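Local coordinates for replicative DNA helicase DnaB, 1st part (Mycobacterium tuberculosis, PDB 2R5U), which probably unwinds duplex DNA ahead of the replisome as a hexameric ATP-driven 5'-3' helicase, the piece described being its N-terminal domain, at residues P27-L38 with D59-Y69; M41-L52 with Y69-G77. All coordinates share one frame; numbering follows the deposited sequence.

Contact 1. Residues P27-L38 with D59-Y69; sequences PPQDLAAEQSVL and DFYRPAHQNVY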
loop_
_atom_site.group_PDB
_atom_site.type_symbol
_atom_site.label_atom_id
_atom_site.label_comp_id
_atom_site.label_asym_id
_atom_site.label_seq_id
_atom_site.Cartn_x
_atom_site.Cartn_y
_atom_site.Cartn_z
ATOM N N PRO B 27 -24.362 -15.401 16.184
ATOM C CA PRO B 27 -24.661 -16.100 14.930
ATOM C C PRO B 27 -25.051 -17.560 15.175
ATOM O O PRO B 27 -24.580 -18.140 16.148
ATOM C CB PRO B 27 -23.340 -16.011 14.167
ATOM C CG PRO B 27 -22.637 -14.817 14.753
ATOM C CD PRO B 27 -22.987 -14.865 16.192
ATOM N N PRO B 28 -25.944 -18.131 14.330
ATOM C CA PRO B 28 -26.320 -19.547 14.426
ATOM C C PRO B 28 -25.080 -20.455 14.503
ATOM O O PRO B 28 -24.177 -20.322 13.677
ATOM C CB PRO B 28 -27.089 -19.792 13.130
ATOM C CG PRO B 28 -27.701 -18.430 12.801
ATOM C CD PRO B 28 -26.677 -17.430 13.253
ATOM N N GLN B 29 -25.036 -21.333 15.507
ATOM C CA GLN B 29 -23.838 -22.149 15.776
ATOM C C GLN B 29 -24.158 -23.332 16.685
ATOM O O GLN B 29 -25.162 -23.327 17.393
ATOM C CB GLN B 29 -22.733 -21.281 16.411
ATOM C CG GLN B 29 -23.092 -20.756 17.819
ATOM C CD GLN B 29 -22.086 -19.776 18.376
ATOM O OE1 GLN B 29 -21.211 -20.149 19.155
ATOM N NE2 GLN B 29 -22.201 -18.514 17.985
ATOM N N ASP B 30 -23.302 -24.350 16.674
ATOM C CA ASP B 30 -23.362 -25.405 17.690
ATOM C C ASP B 30 -21.929 -25.844 17.977
ATOM O O ASP B 30 -21.379 -26.677 17.250
ATOM C CB ASP B 30 -24.242 -26.587 17.252
ATOM C CG ASP B 30 -24.571 -27.550 18.403
ATOM O OD1 ASP B 30 -23.723 -27.773 19.288
ATOM O OD2 ASP B 30 -25.690 -28.103 18.430
ATOM N N LEU B 31 -21.322 -25.236 18.998
ATOM C CA LEU B 31 -19.940 -25.534 19.362
ATOM C C LEU B 31 -19.754 -26.977 19.813
ATOM O O LEU B 31 -18.741 -27.583 19.491
ATOM C CB LEU B 31 -19.410 -24.560 20.424
ATOM C CG LEU B 31 -18.510 -23.361 20.069
ATOM C CD1 LEU B 31 -17.093 -23.807 19.928
ATOM C CD2 LEU B 31 -18.939 -22.620 18.804
ATOM N N ALA B 32 -20.722 -27.517 20.551
ATOM C CA ALA B 32 -20.664 -28.890 21.003
ATOM C C ALA B 32 -20.615 -29.827 19.794
ATOM O O ALA B 32 -19.814 -30.754 19.764
ATOM C CB ALA B 32 -21.863 -29.219 21.882
ATOM N N ALA B 33 -21.486 -29.588 18.810
ATOM C CA ALA B 33 -21.511 -30.432 17.606
ATOM C C ALA B 33 -20.210 -30.301 16.780
ATOM O O ALA B 33 -19.721 -31.290 16.217
ATOM C CB ALA B 33 -22.744 -30.166 16.778
ATOM N N GLU B 34 -19.628 -29.103 16.744
ATOM C CA GLU B 34 -18.309 -28.920 16.095
ATOM C C GLU B 34 -17.221 -29.783 16.747
ATOM O O GLU B 34 -16.381 -30.366 16.057
ATOM C CB GLU B 34 -17.852 -27.456 16.102
ATOM C CG GLU B 34 -18.711 -26.538 15.196
ATOM C CD GLU B 34 -18.224 -25.102 15.053
ATOM O OE1 GLU B 34 -17.099 -24.741 15.479
ATOM O OE2 GLU B 34 -18.997 -24.317 14.450
ATOM N N GLN B 35 -17.208 -29.793 18.073
ATOM C CA GLN B 35 -16.232 -30.581 18.850
ATOM C C GLN B 35 -16.375 -32.067 18.557
ATOM O O GLN B 35 -15.393 -32.731 18.272
ATOM C CB GLN B 35 -16.377 -30.282 20.349
ATOM C CG GLN B 35 -15.880 -28.896 20.745
ATOM C CD GLN B 35 -16.300 -28.493 22.152
ATOM O OE1 GLN B 35 -17.224 -29.061 22.740
ATOM N NE2 GLN B 35 -15.644 -27.492 22.682
ATOM N N SER B 36 -17.605 -32.561 18.589
ATOM C CA SER B 36 -17.923 -33.966 18.312
ATOM C C SER B 36 -17.528 -34.414 16.892
ATOM O O SER B 36 -17.017 -35.532 16.698
ATOM C CB SER B 36 -19.416 -34.226 18.539
ATOM O OG SER B 36 -19.774 -34.053 19.912
ATOM N N VAL B 37 -17.778 -33.544 15.904
ATOM C CA VAL B 37 -17.323 -33.781 14.522
ATOM C C VAL B 37 -15.812 -33.961 14.443
ATOM O O VAL B 37 -15.320 -34.921 13.819
ATOM C CB VAL B 37 -17.735 -32.665 13.544
ATOM C CG1 VAL B 37 -16.986 -32.824 12.215
ATOM C CG2 VAL B 37 -19.187 -32.734 13.269
ATOM N N LEU B 38 -15.080 -33.043 15.067
ATOM C CA LEU B 38 -13.626 -33.074 15.014
ATOM C C LEU B 38 -13.062 -34.291 15.765
ATOM O O LEU B 38 -12.116 -34.903 15.309
ATOM C CB LEU B 38 -13.026 -31.767 15.535
ATOM C CG LEU B 38 -13.295 -30.519 14.675
ATOM C CD1 LEU B 38 -12.777 -29.282 15.386
ATOM C CD2 LEU B 38 -12.680 -30.650 13.269
ATOM N N ASP B 59 -17.459 -23.797 7.142
ATOM C CA ASP B 59 -18.655 -24.200 7.905
ATOM C C ASP B 59 -18.526 -24.124 9.444
ATOM O O ASP B 59 -19.527 -24.049 10.172
ATOM C CB ASP B 59 -19.134 -25.584 7.459
ATOM C CG ASP B 59 -19.966 -25.545 6.158
ATOM O OD1 ASP B 59 -20.326 -24.446 5.669
ATOM O OD2 ASP B 59 -20.264 -26.631 5.626
ATOM N N PHE B 60 -17.300 -24.119 9.939
ATOM C CA PHE B 60 -17.089 -24.053 11.383
ATOM C C PHE B 60 -17.157 -22.598 11.831
ATOM O O PHE B 60 -16.524 -21.751 11.223
ATOM C CB PHE B 60 -15.744 -24.676 11.749
ATOM C CG PHE B 60 -15.754 -26.175 11.665
ATOM C CD1 PHE B 60 -15.537 -26.810 10.450
ATOM C CD2 PHE B 60 -16.062 -26.944 12.789
ATOM C CE1 PHE B 60 -15.574 -28.212 10.359
ATOM C CE2 PHE B 60 -16.104 -28.340 12.709
ATOM C CZ PHE B 60 -15.846 -28.966 11.483
ATOM N N TYR B 61 -17.947 -22.322 12.863
ATOM C CA TYR B 61 -18.008 -20.976 13.431
ATOM C C TYR B 61 -16.697 -20.598 14.107
ATOM O O TYR B 61 -16.167 -19.507 13.889
ATOM C CB TYR B 61 -19.165 -20.822 14.430
ATOM C CG TYR B 61 -19.209 -19.420 15.022
ATOM C CD1 TYR B 61 -18.949 -19.205 16.371
ATOM C CD2 TYR B 61 -19.452 -18.299 14.206
ATOM C CE1 TYR B 61 -18.967 -17.905 16.912
ATOM C CE2 TYR B 61 -19.463 -17.001 14.727
ATOM C CZ TYR B 61 -19.223 -16.812 16.079
ATOM O OH TYR B 61 -19.238 -15.534 16.601
ATOM N N ARG B 62 -16.177 -21.492 14.944
ATOM C CA ARG B 62 -14.945 -21.195 15.682
ATOM C C ARG B 62 -13.707 -21.371 14.791
ATOM O O ARG B 62 -13.518 -22.449 14.227
ATOM C CB ARG B 62 -14.846 -22.104 16.905
ATOM C CG ARG B 62 -14.119 -21.464 18.064
ATOM C CD ARG B 62 -13.802 -22.479 19.114
ATOM N NE ARG B 62 -12.369 -22.608 19.380
ATOM C CZ ARG B 62 -11.717 -21.940 20.332
ATOM N NH1 ARG B 62 -10.416 -22.145 20.518
ATOM N NH2 ARG B 62 -12.365 -21.070 21.108
ATOM N N PRO B 63 -12.876 -20.317 14.652
ATOM C CA PRO B 63 -11.633 -20.376 13.861
ATOM C C PRO B 63 -10.683 -21.552 14.213
ATOM O O PRO B 63 -10.162 -22.195 13.308
ATOM C CB PRO B 63 -10.966 -19.025 14.161
ATOM C CG PRO B 63 -12.100 -18.121 14.491
ATOM C CD PRO B 63 -13.090 -18.965 15.218
ATOM N N ALA B 64 -10.476 -21.833 15.499
ATOM C CA ALA B 64 -9.668 -22.987 15.905
ATOM C C ALA B 64 -10.191 -24.305 15.304
ATOM O O ALA B 64 -9.402 -25.143 14.884
ATOM C CB ALA B 64 -9.589 -23.095 17.432
ATOM N N HIS B 65 -11.515 -24.459 15.269
ATOM C CA HIS B 65 -12.152 -25.634 14.712
ATOM C C HIS B 65 -11.960 -25.735 13.201
ATOM O O HIS B 65 -11.694 -26.815 12.704
ATOM C CB HIS B 65 -13.633 -25.715 15.080
ATOM C CG HIS B 65 -13.881 -25.848 16.548
ATOM N ND1 HIS B 65 -15.133 -25.736 17.100
ATOM C CD2 HIS B 65 -13.033 -26.093 17.577
ATOM C CE1 HIS B 65 -15.057 -25.921 18.406
ATOM N NE2 HIS B 65 -13.791 -26.135 18.721
ATOM N N GLN B 66 -12.079 -24.613 12.476
ATOM C CA GLN B 66 -11.795 -24.618 11.032
ATOM C C GLN B 66 -10.357 -25.038 10.760
ATOM O O GLN B 66 -10.100 -25.767 9.812
ATOM C CB GLN B 66 -12.054 -23.253 10.353
ATOM C CG GLN B 66 -12.095 -23.352 8.815
ATOM C CD GLN B 66 -13.294 -24.138 8.316
ATOM O OE1 GLN B 66 -13.147 -25.178 7.652
ATOM N NE2 GLN B 66 -14.490 -23.677 8.668
ATOM N N ASN B 67 -9.430 -24.551 11.574
ATOM C CA ASN B 67 -8.006 -24.861 11.422
ATOM C C ASN B 67 -7.791 -26.371 11.565
ATOM O O ASN B 67 -7.069 -26.988 10.767
ATOM C CB ASN B 67 -7.155 -24.157 12.485
ATOM C CG ASN B 67 -7.036 -22.622 12.279
ATOM O OD1 ASN B 67 -7.214 -22.094 11.178
ATOM N ND2 ASN B 67 -6.687 -21.924 13.353
ATOM N N VAL B 68 -8.408 -26.957 12.593
ATOM C CA VAL B 68 -8.260 -28.392 12.843
ATOM C C VAL B 68 -8.830 -29.170 11.661
ATOM O O VAL B 68 -8.159 -30.057 11.119
ATOM C CB VAL B 68 -8.923 -28.833 14.153
ATOM C CG1 VAL B 68 -8.849 -30.386 14.309
ATOM C CG2 VAL B 68 -8.236 -28.140 15.322
ATOM N N TYR B 69 -10.049 -28.814 11.259
ATOM C CA TYR B 69 -10.714 -29.449 10.133
ATOM C C TYR B 69 -9.874 -29.397 8.851
ATOM O O TYR B 69 -9.731 -30.412 8.155
ATOM C CB TYR B 69 -12.086 -28.807 9.907
ATOM C CG TYR B 69 -12.891 -29.427 8.780
ATOM C CD1 TYR B 69 -13.669 -30.556 9.000
ATOM C CD2 TYR B 69 -12.872 -28.871 7.491
ATOM C CE1 TYR B 69 -14.404 -31.123 7.985
ATOM C CE2 TYR B 69 -13.615 -29.429 6.456
ATOM C CZ TYR B 69 -14.374 -30.560 6.719
ATOM O OH TYR B 69 -15.122 -31.133 5.737
#

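Contact 2. Residues M41-L52 with Y69-G77; sequences MLLSKDAIADVL and YDAILDLYG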
loop_
_atom_site.group_PDB
_atom_site.type_symbol
_atom_site.label_atom_id
_atom_site.label_comp_id
_atom_site.label_asym_id
_atom_site.label_seq_id
_atom_site.Cartn_x
_atom_site.Cartn_y
_atom_site.Cartn_z
ATOM N N MET B 41 -13.644 -37.477 13.509
ATOM C CA MET B 41 -12.655 -37.449 12.439
ATOM C C MET B 41 -11.266 -37.894 12.879
ATOM O O MET B 41 -10.597 -38.581 12.125
ATOM C CB MET B 41 -12.570 -36.046 11.823
ATOM C CG MET B 41 -13.886 -35.585 11.121
ATOM S SD MET B 41 -13.747 -33.870 10.463
ATOM C CE MET B 41 -12.751 -34.150 8.983
ATOM N N LEU B 42 -10.851 -37.496 14.080
ATOM C CA LEU B 42 -9.541 -37.852 14.636
ATOM C C LEU B 42 -9.440 -39.358 15.023
ATOM O O LEU B 42 -8.345 -39.884 15.187
ATOM C CB LEU B 42 -9.192 -36.957 15.837
ATOM C CG LEU B 42 -8.796 -35.495 15.529
ATOM C CD1 LEU B 42 -8.655 -34.626 16.791
ATOM C CD2 LEU B 42 -7.527 -35.404 14.704
ATOM N N LEU B 43 -10.589 -40.019 15.154
ATOM C CA LEU B 43 -10.659 -41.437 15.555
ATOM C C LEU B 43 -10.817 -42.407 14.379
ATOM O O LEU B 43 -10.558 -43.606 14.511
ATOM C CB LEU B 43 -11.802 -41.625 16.556
ATOM C CG LEU B 43 -11.554 -40.956 17.913
ATOM C CD1 LEU B 43 -12.789 -41.092 18.787
ATOM C CD2 LEU B 43 -10.326 -41.549 18.611
ATOM N N SER B 44 -11.252 -41.907 13.229
ATOM C CA SER B 44 -11.667 -42.793 12.157
ATOM C C SER B 44 -11.634 -42.146 10.788
ATOM O O SER B 44 -12.223 -41.081 10.590
ATOM C CB SER B 44 -13.077 -43.316 12.461
ATOM O OG SER B 44 -13.717 -43.794 11.299
ATOM N N LYS B 45 -10.968 -42.798 9.834
ATOM C CA LYS B 45 -11.018 -42.366 8.440
ATOM C C LYS B 45 -12.420 -42.453 7.813
ATOM O O LYS B 45 -12.797 -41.596 6.997
ATOM C CB LYS B 45 -10.014 -43.152 7.605
ATOM C CG LYS B 45 -9.984 -42.772 6.135
ATOM C CD LYS B 45 -8.899 -43.567 5.418
ATOM C CE LYS B 45 -9.069 -43.508 3.920
ATOM N NZ LYS B 45 -7.949 -44.237 3.235
ATOM N N ASP B 46 -13.185 -43.478 8.183
ATOM C CA ASP B 46 -14.592 -43.587 7.751
ATOM C C ASP B 46 -15.420 -42.375 8.186
ATOM O O ASP B 46 -16.323 -41.952 7.464
ATOM C CB ASP B 46 -15.244 -44.878 8.278
ATOM C CG ASP B 46 -14.567 -46.144 7.747
ATOM O OD1 ASP B 46 -13.857 -46.064 6.717
ATOM O OD2 ASP B 46 -14.744 -47.228 8.358
ATOM N N ALA B 47 -15.110 -41.825 9.362
ATOM C CA ALA B 47 -15.805 -40.631 9.854
ATOM C C ALA B 47 -15.448 -39.390 9.022
ATOM O O ALA B 47 -16.321 -38.579 8.732
ATOM C CB ALA B 47 -15.503 -40.391 11.315
ATOM N N ILE B 48 -14.183 -39.240 8.640
ATOM C CA ILE B 48 -13.797 -38.123 7.764
ATOM C C ILE B 48 -14.650 -38.161 6.481
ATOM O O ILE B 48 -15.221 -37.150 6.088
ATOM C CB ILE B 48 -12.298 -38.146 7.385
ATOM C CG1 ILE B 48 -11.400 -38.097 8.643
ATOM C CG2 ILE B 48 -11.980 -36.971 6.442
ATOM C CD1 ILE B 48 -9.925 -38.328 8.338
ATOM N N ALA B 49 -14.743 -39.338 5.847
ATOM C CA ALA B 49 -15.505 -39.482 4.589
ATOM C C ALA B 49 -16.952 -39.088 4.772
ATOM O O ALA B 49 -17.512 -38.372 3.947
ATOM C CB ALA B 49 -15.408 -40.926 4.049
ATOM N N ASP B 50 -17.554 -39.540 5.867
ATOM C CA ASP B 50 -18.933 -39.159 6.206
ATOM C C ASP B 50 -19.144 -37.643 6.356
ATOM O O ASP B 50 -20.126 -37.079 5.845
ATOM C CB ASP B 50 -19.323 -39.822 7.507
ATOM C CG ASP B 50 -20.285 -40.925 7.307
ATOM O OD1 ASP B 50 -21.483 -40.685 7.599
ATOM O OD2 ASP B 50 -19.860 -42.011 6.835
ATOM N N VAL B 51 -18.217 -37.012 7.065
ATOM C CA VAL B 51 -18.247 -35.587 7.360
ATOM C C VAL B 51 -18.119 -34.751 6.075
ATOM O O VAL B 51 -18.843 -33.753 5.883
ATOM C CB VAL B 51 -17.145 -35.250 8.418
ATOM C CG1 VAL B 51 -16.910 -33.770 8.531
ATOM C CG2 VAL B 51 -17.548 -35.840 9.788
ATOM N N LEU B 52 -17.205 -35.178 5.206
ATOM C CA LEU B 52 -16.969 -34.533 3.922
ATOM C C LEU B 52 -18.189 -34.476 3.005
ATOM O O LEU B 52 -18.327 -33.538 2.231
ATOM C CB LEU B 52 -15.794 -35.186 3.195
ATOM C CG LEU B 52 -14.450 -34.544 3.489
ATOM C CD1 LEU B 52 -13.360 -35.267 2.721
ATOM C CD2 LEU B 52 -14.519 -33.104 3.022
ATOM N N TYR B 69 -10.049 -28.814 11.259
ATOM C CA TYR B 69 -10.714 -29.449 10.133
ATOM C C TYR B 69 -9.874 -29.397 8.851
ATOM O O TYR B 69 -9.731 -30.412 8.155
ATOM C CB TYR B 69 -12.086 -28.807 9.907
ATOM C CG TYR B 69 -12.891 -29.427 8.780
ATOM C CD1 TYR B 69 -13.669 -30.556 9.000
ATOM C CD2 TYR B 69 -12.872 -28.871 7.491
ATOM C CE1 TYR B 69 -14.404 -31.123 7.985
ATOM C CE2 TYR B 69 -13.615 -29.429 6.456
ATOM C CZ TYR B 69 -14.374 -30.560 6.719
ATOM O OH TYR B 69 -15.122 -31.133 5.737
ATOM N N ASP B 70 -9.336 -28.214 8.546
ATOM C CA ASP B 70 -8.516 -28.006 7.333
ATOM C C ASP B 70 -7.247 -28.870 7.366
ATOM O O ASP B 70 -6.856 -29.435 6.340
ATOM C CB ASP B 70 -8.127 -26.523 7.155
ATOM C CG ASP B 70 -9.331 -25.597 6.949
ATOM O OD1 ASP B 70 -10.483 -26.074 6.754
ATOM O OD2 ASP B 70 -9.119 -24.354 7.011
ATOM N N ALA B 71 -6.626 -28.981 8.545
ATOM C CA ALA B 71 -5.454 -29.839 8.719
ATOM C C ALA B 71 -5.787 -31.334 8.472
ATOM O O ALA B 71 -5.044 -32.033 7.771
ATOM C CB ALA B 71 -4.837 -29.640 10.102
ATOM N N ILE B 72 -6.909 -31.805 9.014
ATOM C CA ILE B 72 -7.370 -33.188 8.757
ATOM C C ILE B 72 -7.619 -33.418 7.247
ATOM O O ILE B 72 -7.167 -34.413 6.667
ATOM C CB ILE B 72 -8.635 -33.533 9.568
ATOM C CG1 ILE B 72 -8.391 -33.371 11.090
ATOM C CG2 ILE B 72 -9.105 -34.947 9.255
ATOM C CD1 ILE B 72 -9.710 -33.461 11.928
ATOM N N LEU B 73 -8.338 -32.502 6.612
ATOM C CA LEU B 73 -8.610 -32.626 5.188
ATOM C C LEU B 73 -7.319 -32.604 4.372
ATOM O O LEU B 73 -7.210 -33.320 3.378
ATOM C CB LEU B 73 -9.554 -31.528 4.704
ATOM C CG LEU B 73 -11.026 -31.556 5.114
ATOM C CD1 LEU B 73 -11.797 -30.946 3.955
ATOM C CD2 LEU B 73 -11.582 -32.943 5.463
ATOM N N ASP B 74 -6.354 -31.772 4.779
ATOM C CA ASP B 74 -5.029 -31.743 4.122
ATOM C C ASP B 74 -4.370 -33.118 4.094
ATOM O O ASP B 74 -3.885 -33.569 3.046
ATOM C CB ASP B 74 -4.081 -30.769 4.819
ATOM C CG ASP B 74 -3.702 -29.609 3.946
ATOM O OD1 ASP B 74 -4.490 -28.632 3.877
ATOM O OD2 ASP B 74 -2.606 -29.680 3.321
ATOM N N LEU B 75 -4.348 -33.764 5.256
ATOM C CA LEU B 75 -3.782 -35.096 5.426
ATOM C C LEU B 75 -4.549 -36.154 4.632
ATOM O O LEU B 75 -3.960 -36.948 3.909
ATOM C CB LEU B 75 -3.738 -35.456 6.911
ATOM C CG LEU B 75 -2.662 -34.708 7.722
ATOM C CD1 LEU B 75 -2.876 -34.909 9.211
ATOM C CD2 LEU B 75 -1.276 -35.179 7.318
ATOM N N TYR B 76 -5.872 -36.137 4.773
ATOM C CA TYR B 76 -6.750 -37.084 4.099
ATOM C C TYR B 76 -6.644 -37.000 2.557
ATOM O O TYR B 76 -6.624 -38.029 1.879
ATOM C CB TYR B 76 -8.177 -36.856 4.598
ATOM C CG TYR B 76 -9.276 -37.668 3.953
ATOM C CD1 TYR B 76 -9.594 -38.950 4.416
ATOM C CD2 TYR B 76 -10.062 -37.115 2.944
ATOM C CE1 TYR B 76 -10.646 -39.677 3.846
ATOM C CE2 TYR B 76 -11.104 -37.825 2.368
ATOM C CZ TYR B 76 -11.385 -39.100 2.817
ATOM O OH TYR B 76 -12.430 -39.773 2.239
ATOM N N GLY B 77 -6.575 -35.782 2.019
ATOM C CA GLY B 77 -6.405 -35.561 0.576
ATOM C C GLY B 77 -5.067 -36.071 0.054
ATOM O O GLY B 77 -4.905 -36.295 -1.139
#

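Contact 1. Residues P27-L38 with D59-Y69
Glu34 of helix 31-38 reaches the start of helix 63-69 with both carboxylate oxygens and is gripped there by three N-H groups. OE1 takes the ring N-H of His65 (ND1 to OE1 2.7 Å) through its anti lone pair; the acceptor lies close to the imidazole plane, while carboxylate and ring planes stand 73° apart. OE2 accepts from the backbone N of Tyr61 at 2.8 Å, on the syn side but well out of the carboxylate plane, and the N of Arg62 makes a weak third bond to OE1. The extended chain beyond Glu34 CG (chi2 -174°) carries the acid past the Phe60 ring, where CG comes to 3.6 Å from CD2. A buried carboxylate is thus satisfied by residues just ahead of, and in the first turn of, the partner helix, whose N-terminal end would probably favour the charged form. His65 is a knob in the hole made by Leu31, Glu34, Gln35 and Leu38, and its NE2 has a weak second bond to Tyr105 OH.

The two helices run nearly parallel, at 19° with axes 10.6 Å apart, in the all-helical globular part of the DnaB N-terminal domain. Deeper along them the packing is apolar: Leu38 CD1 lies 3.7 Å from His65 CB, its CD2 4.0 Å from Val68 CG1, and Val37 CG1 meets the edge of the Phe60 ring.

Toward the N-terminus the contact opens: Pro27, Gln29 and Tyr61 are partly exposed, whereas Glu34, His65 and Leu38 are buried. Tyr61 has Gln29 NE2 over one ring face, 3.5 Å from CE1; the same amide nitrogen bonds in its own plane to Pro27 O, which fixes its rotation. Pro27 touches the phenol end of that ring, and Arg133 packs on both.

Contact 2. Residues M41-L52 with Y69-G77
Tyr76 has the CG2 methyl of Ile48 almost centred over one ring face, 3.7 Å from the ring centroid and 14° off the normal, a nearly axial CH-pi contact in an interface that has no hydrogen bond between its segments. Ile48 CG2 is set opposite the backbone N across the CA-CB bond, and Tyr76 CG takes the same kind of position, which carries the ring out over helix 45-52. There it acts as a knob in the hole formed by Lys45, Ile48, Ala49 and Leu52. The aliphatic part of Lys45 lies at the ring edge, with Lys45 CG 3.9 Å from Tyr76 CE1. Leu52 CD1 comes in obliquely, 3.4 Å from Tyr76 CE2, and Ala49 CB is close to the hydroxyl.

The short segments 45-52 and 69-77 cross steeply, at -110°, with 11.4 Å between their axes. On the buried side Met41 comes from the end of helix 31-43; its chain bends at the last torsion (chi3 77°) and sets CE 3.6 Å from Tyr69 CE1. SD is 4.7 Å from the centroid of that ring, an oblique Met-aromatic contact, and Val51 CG1 approaches the ring edge. Ile72 CG2 lies between Met41 CE and Ile48 CD1, 3.6 Å from the latter. The Leu52 and Leu73 side chains pass each other pointing opposite ways, CD2 of Leu52 also reaching 3.4 Å from Tyr69 OH.

With aliphatic carbon, one sulfur and two tyrosine rings doing nearly all the touching, and the hydroxyls meeting only carbon across the contact, cohesion between these segments rests on shape and dispersion, and no directional polar bond sets their crossing.

Contacts 1 and 2 are successive stations along helix 63-77, each joining it to earlier helices of the same DnaB N-terminal domain. They lie about 14 Å apart, centre to centre, and meet directly, Val37 CG1 of contact 1 packing 3.8 Å from Val51 CG1 of contact 2. Tyr69 belongs to both: its N and CB meet Leu38 in contact 1, while its ring meets Met41, Val51 and Leu52 in contact 2. Chemically they differ, since contact 1 is anchored by a buried carboxylate whereas contact 2 is apolar. The centre of contact 1 is about 6 Å from the chain centre, that of contact 2 about 12 Å. Segment 27-38 also reaches a neighbouring subunit, where Pro28 packs on Gly146 of that chain.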